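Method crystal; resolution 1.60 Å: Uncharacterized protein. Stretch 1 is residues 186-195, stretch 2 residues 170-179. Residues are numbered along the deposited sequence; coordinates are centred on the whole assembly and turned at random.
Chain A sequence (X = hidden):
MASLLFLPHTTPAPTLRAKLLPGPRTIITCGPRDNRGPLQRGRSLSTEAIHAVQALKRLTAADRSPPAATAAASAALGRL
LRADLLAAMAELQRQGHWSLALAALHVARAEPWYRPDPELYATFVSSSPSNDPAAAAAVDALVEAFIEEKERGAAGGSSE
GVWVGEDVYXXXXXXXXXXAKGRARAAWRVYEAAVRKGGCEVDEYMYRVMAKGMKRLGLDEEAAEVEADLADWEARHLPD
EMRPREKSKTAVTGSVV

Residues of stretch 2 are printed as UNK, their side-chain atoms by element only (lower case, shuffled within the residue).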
# COMPACT_ATOMS: atom_id res chain seq x y z
N ALA A 186 5.46 9.25 0.67
CA ALA A 186 5.03 7.94 0.16
C ALA A 186 4.49 8.05 -1.27
O ALA A 186 4.85 7.25 -2.14
CB ALA A 186 4.01 7.30 1.09
N ALA A 187 3.63 9.04 -1.52
CA ALA A 187 3.08 9.24 -2.86
C ALA A 187 4.21 9.54 -3.86
O ALA A 187 4.28 8.96 -4.95
CB ALA A 187 2.04 10.37 -2.85
N TRP A 188 5.11 10.44 -3.48
CA TRP A 188 6.26 10.73 -4.31
C TRP A 188 7.07 9.49 -4.60
O TRP A 188 7.47 9.25 -5.75
CB TRP A 188 7.13 11.81 -3.68
CG TRP A 188 8.38 11.99 -4.46
CD1 TRP A 188 9.66 11.55 -4.12
CD2 TRP A 188 8.51 12.59 -5.77
NE1 TRP A 188 10.55 11.87 -5.11
CE2 TRP A 188 9.93 12.50 -6.12
CE3 TRP A 188 7.63 13.21 -6.65
CZ2 TRP A 188 10.42 13.00 -7.32
CZ3 TRP A 188 8.14 13.71 -7.85
CH2 TRP A 188 9.50 13.61 -8.18
N ARG A 189 7.30 8.67 -3.57
CA ARG A 189 8.08 7.44 -3.74
C ARG A 189 7.49 6.56 -4.83
O ARG A 189 8.21 6.11 -5.72
CB ARG A 189 8.20 6.66 -2.42
CG ARG A 189 9.32 7.14 -1.50
CD ARG A 189 10.43 6.10 -1.34
NE ARG A 189 10.95 5.60 -2.61
CZ ARG A 189 11.39 4.36 -2.83
NH1 ARG A 189 11.37 3.45 -1.86
NH2 ARG A 189 11.83 4.02 -4.03
N VAL A 190 6.18 6.34 -4.78
CA VAL A 190 5.49 5.52 -5.79
C VAL A 190 5.56 6.16 -7.17
O VAL A 190 5.90 5.49 -8.16
CB VAL A 190 4.00 5.29 -5.43
CG1 VAL A 190 3.28 4.64 -6.60
CG2 VAL A 190 3.87 4.42 -4.19
N TYR A 191 5.21 7.44 -7.24
CA TYR A 191 5.24 8.17 -8.50
C TYR A 191 6.63 8.13 -9.14
O TYR A 191 6.77 7.85 -10.33
CB TYR A 191 4.76 9.62 -8.30
CG TYR A 191 4.89 10.48 -9.54
CD1 TYR A 191 6.02 11.28 -9.74
CD2 TYR A 191 3.89 10.48 -10.52
CE1 TYR A 191 6.14 12.07 -10.88
CE2 TYR A 191 4.01 11.27 -11.66
CZ TYR A 191 5.13 12.06 -11.84
OH TYR A 191 5.24 12.83 -12.96
N GLU A 192 7.66 8.40 -8.34
CA GLU A 192 9.03 8.41 -8.85
C GLU A 192 9.46 7.04 -9.35
O GLU A 192 9.97 6.92 -10.46
CB GLU A 192 10.00 8.92 -7.79
CG GLU A 192 11.45 8.83 -8.21
CD GLU A 192 12.40 9.27 -7.12
OE1 GLU A 192 13.17 10.22 -7.36
OE2 GLU A 192 12.36 8.68 -6.02
N ALA A 193 9.25 6.01 -8.54
CA ALA A 193 9.69 4.65 -8.90
C ALA A 193 8.96 4.12 -10.14
O ALA A 193 9.60 3.60 -11.05
CB ALA A 193 9.52 3.70 -7.73
N ALA A 194 7.64 4.28 -10.18
CA ALA A 194 6.84 3.72 -11.27
C ALA A 194 6.81 4.59 -12.53
O ALA A 194 7.08 4.10 -13.63
CB ALA A 194 5.43 3.43 -10.80
N VAL A 195 6.50 5.87 -12.35
CA VAL A 195 6.29 6.78 -13.48
C VAL A 195 7.59 7.36 -14.03
O VAL A 195 7.90 7.20 -15.21
CB VAL A 195 5.32 7.93 -13.11
CG1 VAL A 195 5.29 8.98 -14.21
CG2 VAL A 195 3.93 7.39 -12.84
N UNK A 170 -5.03 1.27 -11.18
CA UNK A 170 -4.85 0.84 -9.80
C UNK A 170 -3.69 1.58 -9.14
O UNK A 170 -3.78 1.94 -7.96
c UNK A 170 -5.54 -2.96 -10.18
c UNK A 170 -5.86 -1.48 -10.11
n UNK A 170 -6.41 -5.24 -9.77
c UNK A 170 -6.71 -3.79 -9.68
c UNK A 170 -4.63 -0.67 -9.74
N UNK A 171 -2.62 1.81 -9.88
CA UNK A 171 -1.50 2.58 -9.35
C UNK A 171 -1.94 4.00 -8.98
O UNK A 171 -1.53 4.55 -7.96
c UNK A 171 0.97 3.21 -9.82
c UNK A 171 1.92 3.53 -10.96
c UNK A 171 -0.34 2.63 -10.35
c UNK A 171 1.62 2.27 -8.81
N UNK A 172 -2.79 4.58 -9.82
CA UNK A 172 -3.26 5.95 -9.59
C UNK A 172 -4.19 6.00 -8.37
O UNK A 172 -4.18 6.98 -7.62
c UNK A 172 -4.35 8.00 -10.59
c UNK A 172 -3.96 6.54 -10.84
o UNK A 172 -3.05 6.50 -11.95
N UNK A 173 -4.97 4.94 -8.17
CA UNK A 173 -5.83 4.81 -7.00
C UNK A 173 -5.01 4.86 -5.71
O UNK A 173 -5.39 5.53 -4.75
c UNK A 173 -7.84 3.55 -7.95
c UNK A 173 -8.83 2.44 -7.64
n UNK A 173 -11.14 3.61 -5.03
n UNK A 173 -10.95 4.28 -7.22
n UNK A 173 -9.55 2.64 -6.38
c UNK A 173 -6.63 3.51 -7.03
c UNK A 173 -10.55 3.51 -6.21
N UNK A 174 -3.89 4.13 -5.69
CA UNK A 174 -3.00 4.15 -4.54
C UNK A 174 -2.41 5.55 -4.32
O UNK A 174 -2.38 6.04 -3.18
c UNK A 174 0.29 2.10 -3.96
c UNK A 174 -1.88 3.11 -4.70
c UNK A 174 -1.31 2.93 -2.24
c UNK A 174 -0.77 3.14 -3.64
N UNK A 175 -1.98 6.19 -5.40
CA UNK A 175 -1.38 7.52 -5.29
C UNK A 175 -2.42 8.55 -4.82
O UNK A 175 -2.13 9.39 -3.97
c UNK A 175 0.53 7.12 -6.90
c UNK A 175 -0.38 9.44 -6.59
c UNK A 175 -0.72 7.96 -6.62
N UNK A 176 -3.63 8.47 -5.36
CA UNK A 176 -4.76 9.30 -4.90
C UNK A 176 -5.00 9.12 -3.40
O UNK A 176 -5.20 10.09 -2.66
c UNK A 176 -10.30 9.13 -6.80
n UNK A 176 -11.33 9.49 -6.04
n UNK A 176 -9.07 9.54 -6.49
c UNK A 176 -7.87 9.21 -7.27
c UNK A 176 -6.04 8.87 -5.61
n UNK A 176 -10.51 8.37 -7.87
c UNK A 176 -6.59 9.80 -6.68
N UNK A 177 -5.00 7.86 -2.97
CA UNK A 177 -5.28 7.56 -1.57
C UNK A 177 -4.18 8.13 -0.68
O UNK A 177 -4.47 8.72 0.36
c UNK A 177 -5.43 6.06 -1.36
N UNK A 178 -2.93 7.98 -1.10
CA UNK A 178 -1.81 8.48 -0.30
C UNK A 178 -1.86 10.00 -0.16
O UNK A 178 -1.67 10.53 0.93
c UNK A 178 1.00 6.19 -1.73
c UNK A 178 -0.48 8.05 -0.91
c UNK A 178 -0.15 6.56 -0.81
c UNK A 178 0.17 6.19 0.64
N UNK A 179 -2.10 10.70 -1.26
CA UNK A 179 -2.18 12.15 -1.23
C UNK A 179 -3.34 12.61 -0.32
O UNK A 179 -3.15 13.48 0.53
c UNK A 179 -2.27 12.74 -2.64
c UNK A 179 -2.72 14.18 -2.59
c UNK A 179 -0.91 12.62 -3.34

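Position 170 carries four carbons in a row ending in a nitrogen, an unbranched chain that stays out of reach of stretch 1. This is Lys170, and its partly exposed place suits a charged amine that would be costly to bury.

At position 171 there are four carbons, forked at the second, and the CA-to-CB bond points toward stretch 1. One terminal carbon lies 3.6 Å from Val190 CG1, the other 3.5 Å from Ala194 CB. The fork past CB identifies Leu171. Its two methyls, CD1 against Val190 and CD2 against Ala194, let one side chain touch residues a helical turn apart.

Position 172 has one carbon bearing an oxygen and a second carbon, directed away from stretch 1: Thr172. Although the residue is buried, its hydroxyl is not left unsatisfied, for OG1 is hydrogen-bonded to a residue close to the stretches.

Three carbons, a nitrogen, and then a carbon carrying two more nitrogens make up position 173. This guanidinium chain belongs to Arg173, which is out of reach of stretch 1 and partly exposed, as suits its charge.

Position 174 again shows four carbons forked at the second. Its CA-to-CB bond runs sideways, but the end of the chain comes nearer, bringing a terminal carbon to 4.3 Å from Val190 CG2. It is Leu174, whose length beyond CB lets its end reach Val190.

At position 175 the first side-chain carbon already carries two others, so the branch is at CB. One of those methyls is 3.7 Å from Val190 CG1. This is Val175, a compact residue at the point of closest backbone register, where its CA lies 5.4 Å from the CA of Ala187.

Position 176 repeats the pattern of three carbons, a nitrogen and a carbon with two nitrogens. Pointing away from stretch 1, it is Arg176, exposed where a charged group is readily accommodated.

A single carbon marks position 177 as Ala177; it is buried but out of reach of stretch 1, and its lone methyl, small and apolar, leaves no polar group unsatisfied there.

Position 178 has four carbons forked at the second and points toward stretch 1. Its CB is 3.9 Å from Ala187 CB, and one terminal carbon is 4.0 Å from Ala186 CB. This is Leu178, apolar and long enough to reach Val190 as well, with CD1 4.2 Å from Val190 CG2.

Position 179 is branched at its first carbon, three carbons in all, with one methyl 3.7 Å from Ala187 CB. It is Val179, whose CA-to-CB bond runs sideways and which brings CG2 against the small Ala187.

The two helices run nearly antiparallel, at 156°, and their axes approach to 9.0 Å. At the centre Val190 acts as a knob in a hole formed by Leu171, Leu174, Val175 and Leu178. Ala186, Ala187 and Ala194 offer short side chains: Leu178 packs on the first two, Val179 on Ala187, and Leu171 on Ala194. No hydrogen bond crosses the interface: the backbone polar groups are largely engaged within each helix, and apolar side-chain packing makes the contact.

Stretch 2 (170-179) KLTRLVRALV
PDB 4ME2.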